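Local coordinates for peroxisomal membrane protein LPX1 (Saccharomyces cerevisiae, PDB 2Y6U) that hydrolyses acyl esters as a peroxisomal alpha/beta-hydrolase with acyl esterase, lipase and phospholipase A activity, at residues 166-171 with 323-328. Sequence-based numbering, arbitrary orientation.
Sequences ILIEPV and HLVNVE
E169 OE1 is gripped by two groups: H323 ND1 donates to it over 2.9 Å, and the S295 hydroxyl also bonds it. The N-H...O angle is 165°, with OE1 at the ring edge, close to the imidazole plane. The nitrogen approaches from the anti side of the carboxylate, whose plane stands 84° from the ring. H323 CG is anti to the backbone N (chi1 179°), a placement from which the ring's ND1 edge reaches OE1. OE2 is held by the backbone N of G292, so both carboxylate oxygens are fixed. W297 stacks on the imidazole, and V171 CG2 approaches H323 CE1 obliquely at 3.8 Å. Alongside, I168 CG2 meets V325 CG1 at 3.7 Å, joining the end of strand 164-168 to the first residue of the short helix 325-328. An alanine at E169 would probably leave H323 ND1 without its acceptor and the imidazole freer to turn. The H323 side chain also touches the probable GxSxG nucleophile elbow, whose S145 would be the nucleophile. An acid after strand 164-168 and a histidine after strand 313-318 are consistent with an alpha/beta-hydrolase catalytic triad, the acid one strand earlier than usual, as in pancreatic lipase.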
loop_
_atom_site.group_PDB
_atom_site.type_symbol
_atom_site.label_atom_id
_atom_site.label_comp_id
_atom_site.label_asym_id
_atom_site.label_seq_id
_atom_site.Cartn_x
_atom_site.Cartn_y
_atom_site.Cartn_z
ATOM N N ILE A 166 -2.674 18.379 4.957
ATOM C CA ILE A 166 -3.106 19.699 4.586
ATOM C C ILE A 166 -3.515 19.600 3.101
ATOM O O ILE A 166 -2.702 19.307 2.213
ATOM C CB ILE A 166 -2.020 20.764 4.751
ATOM C CG1 ILE A 166 -1.495 20.762 6.210
ATOM C CG2 ILE A 166 -2.613 22.147 4.291
ATOM C CD1 ILE A 166 -0.431 21.817 6.511
ATOM N N LEU A 167 -4.793 19.745 2.850
ATOM C CA LEU A 167 -5.359 19.579 1.542
ATOM C C LEU A 167 -5.769 20.926 1.015
ATOM O O LEU A 167 -6.629 21.606 1.617
ATOM C CB LEU A 167 -6.593 18.649 1.672
ATOM C CG LEU A 167 -6.469 17.382 2.499
ATOM C CD1 LEU A 167 -7.824 16.635 2.520
ATOM C CD2 LEU A 167 -5.364 16.460 1.982
ATOM N N ILE A 168 -5.207 21.346 -0.117
ATOM C CA ILE A 168 -5.524 22.651 -0.662
ATOM C C ILE A 168 -6.385 22.338 -1.886
ATOM O O ILE A 168 -5.917 21.761 -2.871
ATOM C CB ILE A 168 -4.294 23.422 -1.058
ATOM C CG1 ILE A 168 -3.296 23.583 0.136
ATOM C CG2 ILE A 168 -4.724 24.825 -1.674
ATOM C CD1 ILE A 168 -1.832 23.893 -0.348
ATOM N N GLU A 169 -7.635 22.725 -1.865
ATOM C CA GLU A 169 -8.534 22.461 -2.967
ATOM C C GLU A 169 -8.499 21.039 -3.512
ATOM O O GLU A 169 -8.304 20.806 -4.743
ATOM C CB GLU A 169 -8.220 23.431 -4.097
ATOM C CG GLU A 169 -8.658 24.839 -3.836
ATOM C CD GLU A 169 -10.235 25.023 -4.065
ATOM O OE1 GLU A 169 -10.741 24.488 -5.047
ATOM O OE2 GLU A 169 -10.893 25.748 -3.312
ATOM N N PRO A 170 -8.599 20.043 -2.613
ATOM C CA PRO A 170 -8.552 18.688 -3.046
ATOM C C PRO A 170 -9.716 18.406 -4.033
ATOM O O PRO A 170 -10.830 18.898 -3.837
ATOM C CB PRO A 170 -8.735 17.874 -1.763
ATOM C CG PRO A 170 -9.482 18.768 -0.873
ATOM C CD PRO A 170 -8.967 20.178 -1.213
ATOM N N VAL A 171 -9.438 17.496 -4.998
ATOM C CA VAL A 171 -10.433 17.022 -5.945
ATOM C C VAL A 171 -10.765 15.544 -5.648
ATOM O O VAL A 171 -9.891 14.701 -5.807
ATOM C CB VAL A 171 -9.889 17.120 -7.405
ATOM C CG1 VAL A 171 -10.911 16.434 -8.414
ATOM C CG2 VAL A 171 -9.705 18.639 -7.750
ATOM N N HIS A 323 -9.472 28.129 -7.440
ATOM C CA HIS A 323 -9.039 26.732 -7.369
ATOM C C HIS A 323 -7.517 26.664 -7.326
ATOM O O HIS A 323 -6.934 25.753 -6.716
ATOM C CB HIS A 323 -9.637 25.916 -8.503
ATOM C CG HIS A 323 -9.216 24.475 -8.506
ATOM N ND1 HIS A 323 -9.533 23.589 -7.477
ATOM C CD2 HIS A 323 -8.451 23.780 -9.376
ATOM C CE1 HIS A 323 -8.979 22.409 -7.730
ATOM N NE2 HIS A 323 -8.328 22.497 -8.872
ATOM N N LEU A 324 -6.866 27.663 -7.918
ATOM C CA LEU A 324 -5.375 27.664 -7.975
ATOM C C LEU A 324 -4.747 28.566 -6.931
ATOM O O LEU A 324 -3.658 29.156 -7.150
ATOM C CB LEU A 324 -4.899 28.054 -9.375
ATOM C CG LEU A 324 -5.423 27.187 -10.506
ATOM C CD1 LEU A 324 -4.893 27.602 -11.914
ATOM C CD2 LEU A 324 -5.109 25.710 -10.199
ATOM N N VAL A 325 -5.425 28.675 -5.794
ATOM C CA VAL A 325 -5.011 29.536 -4.714
ATOM C C VAL A 325 -3.567 29.244 -4.268
ATOM O O VAL A 325 -2.875 30.166 -3.859
ATOM C CB VAL A 325 -6.022 29.463 -3.565
ATOM C CG1 VAL A 325 -6.080 28.054 -2.858
ATOM C CG2 VAL A 325 -5.809 30.685 -2.598
ATOM N N ASN A 326 -3.111 27.983 -4.383
ATOM C CA ASN A 326 -1.731 27.634 -3.997
ATOM C C ASN A 326 -0.708 28.387 -4.817
ATOM O O ASN A 326 0.356 28.695 -4.261
ATOM C CB ASN A 326 -1.397 26.142 -4.078
ATOM C CG ASN A 326 -1.552 25.573 -5.460
ATOM O OD1 ASN A 326 -2.489 25.940 -6.159
ATOM N ND2 ASN A 326 -0.612 24.702 -5.863
ATOM N N VAL A 327 -0.980 28.647 -6.097
ATOM C CA VAL A 327 -0.030 29.410 -6.924
ATOM C C VAL A 327 -0.388 30.893 -7.053
ATOM O O VAL A 327 0.481 31.675 -7.339
ATOM C CB VAL A 327 0.213 28.772 -8.297
ATOM C CG1 VAL A 327 0.736 27.288 -8.080
ATOM C CG2 VAL A 327 -1.024 28.757 -9.193
ATOM N N GLU A 328 -1.653 31.254 -6.845
ATOM C CA GLU A 328 -2.070 32.646 -7.008
ATOM C C GLU A 328 -2.014 33.478 -5.764
ATOM O O GLU A 328 -1.819 34.679 -5.854
ATOM C CB GLU A 328 -3.480 32.709 -7.583
ATOM C CG GLU A 328 -3.574 31.977 -8.893
ATOM C CD GLU A 328 -4.981 31.980 -9.517
ATOM O OE1 GLU A 328 -5.968 32.281 -8.802
ATOM O OE2 GLU A 328 -5.095 31.655 -10.715
#